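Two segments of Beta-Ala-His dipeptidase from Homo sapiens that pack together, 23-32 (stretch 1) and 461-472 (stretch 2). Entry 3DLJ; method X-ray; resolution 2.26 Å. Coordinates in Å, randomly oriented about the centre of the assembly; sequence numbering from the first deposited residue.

Stretch 1, residues 23-32: HQDEFVQTLK
Stretch 2 (461-472) KINRWNYIEGTK

How do the two backbones meet? Stretch 1 is helical from Gln 24 to Lys 32; stretch 2 enters as a strand, 461-463, and turns at Asn 463 into a helix from Arg 464 to Lys 472. Helical phi/psi lie near -65/-39. The axes approach to 10.7 Å, their N-to-C directions 112° apart. Register is set by two CA-CA pairs, Gln 24 to Ile 468 at 6.6 Å and Val 28 to Arg 464 at 7.8 Å; the contact buries 501 Å².

What does Tyr 467 do at the buried centre? With chi1 t and chi2 57°, it reaches stretch 1 and its OH donates a hydrogen bond to Phe 27 O at 2.6 Å. Phe 27 O also accepts Leu 31 N at 3.2 Å, so the helix stays intact. Leu 31 (chi1 t, chi2 p) lays CD2 over one ring face, 4.0 Å from the centroid of Tyr 467 and 9° off the normal, while the same CD2 meets Ile 462 CG2 at 4.0 Å.

Which apolar groups fill the space beside it? Ile 468 (m, m), buried and purely hydrocarbon, suits the CB atoms it meets: its CD1 lies 3.6 Å from Gln 24 CB and 4.1 Å from Phe 27 CB. Phe 27 (chi1 m, chi2 -14°) places CE2 4.1 Å from Thr 471 CG2; Thr 471 (m) satisfies its hydroxyl within its own helix, OG1 donating to Tyr 467 O at 2.7 Å.

How is the more exposed side closed? Arg 464 extends through t, t, m, chi4 -93°, and its NH2 donates to Gln 24 OE1 at 3.1 Å (Gln 24 p, t, chi3 -78°) and, as a salt bridge, to Asp 25 OD1 at 3.0 Å (Asp 25 chi1 m). Val 28 (t) covers one guanidinium face, its CG2 3.7 Å from Arg 464 NH2.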

# COMPACT_ATOMS: atom_id res chain seq x y z
N HIS A 23 -27.48 -8.27 -2.86
CA HIS A 23 -27.05 -7.11 -3.67
C HIS A 23 -25.63 -7.22 -4.18
O HIS A 23 -25.07 -6.24 -4.67
CB HIS A 23 -27.25 -5.80 -2.91
CG HIS A 23 -28.69 -5.47 -2.72
ND1 HIS A 23 -29.48 -6.09 -1.76
CD2 HIS A 23 -29.51 -4.64 -3.40
CE1 HIS A 23 -30.71 -5.64 -1.86
NE2 HIS A 23 -30.76 -4.75 -2.84
N GLN A 24 -25.05 -8.41 -4.08
CA GLN A 24 -23.64 -8.60 -4.43
C GLN A 24 -23.27 -8.26 -5.88
O GLN A 24 -22.17 -7.74 -6.13
CB GLN A 24 -23.14 -10.01 -4.05
CG GLN A 24 -23.71 -11.16 -4.84
CD GLN A 24 -23.15 -12.50 -4.36
OE1 GLN A 24 -22.01 -12.87 -4.69
NE2 GLN A 24 -23.92 -13.22 -3.57
N ASP A 25 -24.16 -8.56 -6.82
CA ASP A 25 -23.89 -8.29 -8.24
C ASP A 25 -23.90 -6.80 -8.52
O ASP A 25 -23.14 -6.32 -9.37
CB ASP A 25 -24.90 -9.01 -9.14
CG ASP A 25 -24.64 -10.53 -9.23
OD1 ASP A 25 -23.58 -11.02 -8.80
OD2 ASP A 25 -25.52 -11.23 -9.75
N GLU A 26 -24.77 -6.08 -7.80
CA GLU A 26 -24.79 -4.62 -7.76
C GLU A 26 -23.53 -4.05 -7.10
O GLU A 26 -23.04 -3.02 -7.54
CB GLU A 26 -26.02 -4.10 -7.03
CG GLU A 26 -27.29 -4.00 -7.86
CD GLU A 26 -28.54 -3.76 -6.98
OE1 GLU A 26 -28.40 -3.09 -5.92
OE2 GLU A 26 -29.65 -4.24 -7.35
N PHE A 27 -23.02 -4.71 -6.06
CA PHE A 27 -21.84 -4.22 -5.38
C PHE A 27 -20.64 -4.36 -6.35
O PHE A 27 -19.79 -3.51 -6.37
CB PHE A 27 -21.57 -4.99 -4.07
CG PHE A 27 -22.55 -4.68 -2.91
CD1 PHE A 27 -23.41 -3.59 -2.94
CD2 PHE A 27 -22.54 -5.49 -1.76
CE1 PHE A 27 -24.26 -3.31 -1.88
CE2 PHE A 27 -23.38 -5.22 -0.70
CZ PHE A 27 -24.25 -4.13 -0.74
N VAL A 28 -20.61 -5.45 -7.11
CA VAL A 28 -19.57 -5.78 -8.09
C VAL A 28 -19.65 -4.90 -9.34
O VAL A 28 -18.63 -4.61 -9.96
CB VAL A 28 -19.66 -7.29 -8.53
CG1 VAL A 28 -18.82 -7.56 -9.80
CG2 VAL A 28 -19.23 -8.21 -7.41
N GLN A 29 -20.86 -4.45 -9.69
CA GLN A 29 -21.01 -3.53 -10.80
C GLN A 29 -20.58 -2.13 -10.40
O GLN A 29 -20.00 -1.42 -11.21
CB GLN A 29 -22.46 -3.54 -11.33
CG GLN A 29 -22.77 -2.43 -12.32
CD GLN A 29 -22.08 -2.60 -13.67
OE1 GLN A 29 -21.82 -3.72 -14.11
NE2 GLN A 29 -21.78 -1.49 -14.32
N THR A 30 -20.85 -1.71 -9.16
CA THR A 30 -20.32 -0.43 -8.70
C THR A 30 -18.79 -0.45 -8.74
O THR A 30 -18.17 0.50 -9.21
CB THR A 30 -20.80 -0.06 -7.31
OG1 THR A 30 -22.23 0.01 -7.31
CG2 THR A 30 -20.24 1.31 -6.91
N LEU A 31 -18.18 -1.56 -8.30
CA LEU A 31 -16.74 -1.64 -8.38
C LEU A 31 -16.23 -1.54 -9.82
O LEU A 31 -15.26 -0.84 -10.09
CB LEU A 31 -16.22 -2.90 -7.66
CG LEU A 31 -14.71 -3.11 -7.66
CD1 LEU A 31 -13.98 -1.91 -7.05
CD2 LEU A 31 -14.33 -4.42 -6.93
N LYS A 32 -16.88 -2.24 -10.75
CA LYS A 32 -16.58 -2.16 -12.18
C LYS A 32 -16.61 -0.70 -12.67
O LYS A 32 -15.71 -0.26 -13.39
CB LYS A 32 -17.59 -3.02 -12.97
CG LYS A 32 -17.34 -3.06 -14.49
CD LYS A 32 -18.20 -4.16 -15.15
CE LYS A 32 -17.59 -4.64 -16.48
NZ LYS A 32 -18.05 -3.81 -17.63
N LYS A 461 -6.23 -8.09 -9.03
CA LYS A 461 -7.62 -8.53 -8.83
C LYS A 461 -7.96 -8.36 -7.35
O LYS A 461 -7.07 -8.21 -6.51
CB LYS A 461 -7.79 -10.01 -9.21
CG LYS A 461 -6.81 -10.89 -8.44
CD LYS A 461 -7.30 -12.25 -8.16
CE LYS A 461 -6.30 -13.07 -7.35
NZ LYS A 461 -6.62 -13.05 -5.90
N ILE A 462 -9.26 -8.42 -7.05
CA ILE A 462 -9.73 -8.81 -5.75
C ILE A 462 -10.66 -10.00 -5.99
O ILE A 462 -11.39 -10.02 -6.99
CB ILE A 462 -10.42 -7.65 -4.97
CG1 ILE A 462 -10.59 -8.05 -3.48
CG2 ILE A 462 -11.76 -7.21 -5.64
CD1 ILE A 462 -11.10 -6.96 -2.60
N ASN A 463 -10.61 -11.01 -5.11
CA ASN A 463 -11.60 -12.09 -5.17
C ASN A 463 -13.00 -11.61 -4.81
O ASN A 463 -13.17 -10.86 -3.86
CB ASN A 463 -11.21 -13.28 -4.26
CG ASN A 463 -9.84 -13.84 -4.59
OD1 ASN A 463 -9.34 -13.67 -5.69
ND2 ASN A 463 -9.24 -14.53 -3.64
N ARG A 464 -14.01 -12.05 -5.58
CA ARG A 464 -15.41 -11.73 -5.24
C ARG A 464 -15.74 -12.12 -3.79
O ARG A 464 -16.41 -11.37 -3.07
CB ARG A 464 -16.39 -12.43 -6.21
CG ARG A 464 -17.85 -12.22 -5.84
CD ARG A 464 -18.81 -13.13 -6.63
NE ARG A 464 -19.12 -12.56 -7.93
CZ ARG A 464 -20.16 -11.78 -8.22
NH1 ARG A 464 -20.31 -11.34 -9.45
NH2 ARG A 464 -21.03 -11.42 -7.28
N TRP A 465 -15.25 -13.27 -3.36
CA TRP A 465 -15.51 -13.75 -2.00
C TRP A 465 -14.94 -12.81 -0.95
O TRP A 465 -15.64 -12.49 0.03
CB TRP A 465 -14.94 -15.15 -1.84
CG TRP A 465 -15.23 -15.82 -0.54
CD1 TRP A 465 -16.38 -16.50 -0.19
CD2 TRP A 465 -14.34 -15.95 0.58
NE1 TRP A 465 -16.25 -17.02 1.08
CE2 TRP A 465 -15.01 -16.69 1.57
CE3 TRP A 465 -13.04 -15.48 0.84
CZ2 TRP A 465 -14.43 -16.99 2.82
CZ3 TRP A 465 -12.45 -15.78 2.08
CH2 TRP A 465 -13.15 -16.53 3.05
N ASN A 466 -13.71 -12.35 -1.15
CA ASN A 466 -13.08 -11.37 -0.27
C ASN A 466 -13.80 -10.03 -0.22
O ASN A 466 -13.93 -9.43 0.84
CB ASN A 466 -11.64 -11.12 -0.68
CG ASN A 466 -10.76 -12.31 -0.42
OD1 ASN A 466 -11.01 -13.40 -0.92
ND2 ASN A 466 -9.70 -12.09 0.33
N TYR A 467 -14.25 -9.57 -1.39
CA TYR A 467 -14.96 -8.31 -1.52
C TYR A 467 -16.34 -8.34 -0.85
O TYR A 467 -16.73 -7.40 -0.18
CB TYR A 467 -15.09 -7.97 -3.01
CG TYR A 467 -15.87 -6.73 -3.38
CD1 TYR A 467 -15.51 -5.47 -2.87
CD2 TYR A 467 -16.94 -6.80 -4.28
CE1 TYR A 467 -16.22 -4.31 -3.23
CE2 TYR A 467 -17.64 -5.66 -4.65
CZ TYR A 467 -17.27 -4.40 -4.12
OH TYR A 467 -17.97 -3.24 -4.47
N ILE A 468 -17.07 -9.44 -1.04
CA ILE A 468 -18.42 -9.62 -0.51
C ILE A 468 -18.44 -10.03 0.96
O ILE A 468 -19.15 -9.43 1.76
CB ILE A 468 -19.23 -10.60 -1.38
CG1 ILE A 468 -19.37 -10.04 -2.80
CG2 ILE A 468 -20.61 -10.86 -0.76
CD1 ILE A 468 -20.01 -8.63 -2.89
N GLU A 469 -17.64 -11.04 1.31
CA GLU A 469 -17.49 -11.45 2.70
C GLU A 469 -16.85 -10.36 3.55
O GLU A 469 -17.14 -10.27 4.75
CB GLU A 469 -16.69 -12.75 2.81
CG GLU A 469 -17.44 -13.98 2.23
CD GLU A 469 -18.83 -14.23 2.86
OE1 GLU A 469 -19.86 -14.27 2.13
OE2 GLU A 469 -18.91 -14.40 4.09
N GLY A 470 -16.00 -9.53 2.93
CA GLY A 470 -15.37 -8.40 3.60
C GLY A 470 -16.33 -7.28 3.90
O GLY A 470 -16.16 -6.57 4.88
N THR A 471 -17.34 -7.09 3.05
CA THR A 471 -18.47 -6.22 3.33
C THR A 471 -19.20 -6.63 4.61
O THR A 471 -19.55 -5.78 5.44
CB THR A 471 -19.45 -6.16 2.11
OG1 THR A 471 -18.73 -5.87 0.89
CG2 THR A 471 -20.55 -5.13 2.33
N LYS A 472 -19.43 -7.93 4.78
CA LYS A 472 -20.01 -8.49 6.01
C LYS A 472 -19.14 -8.30 7.25
O LYS A 472 -19.65 -8.04 8.35
CB LYS A 472 -20.30 -9.97 5.83
CG LYS A 472 -21.43 -10.23 4.88
CD LYS A 472 -21.23 -11.55 4.21
CE LYS A 472 -22.42 -11.92 3.38
NZ LYS A 472 -22.44 -13.38 3.29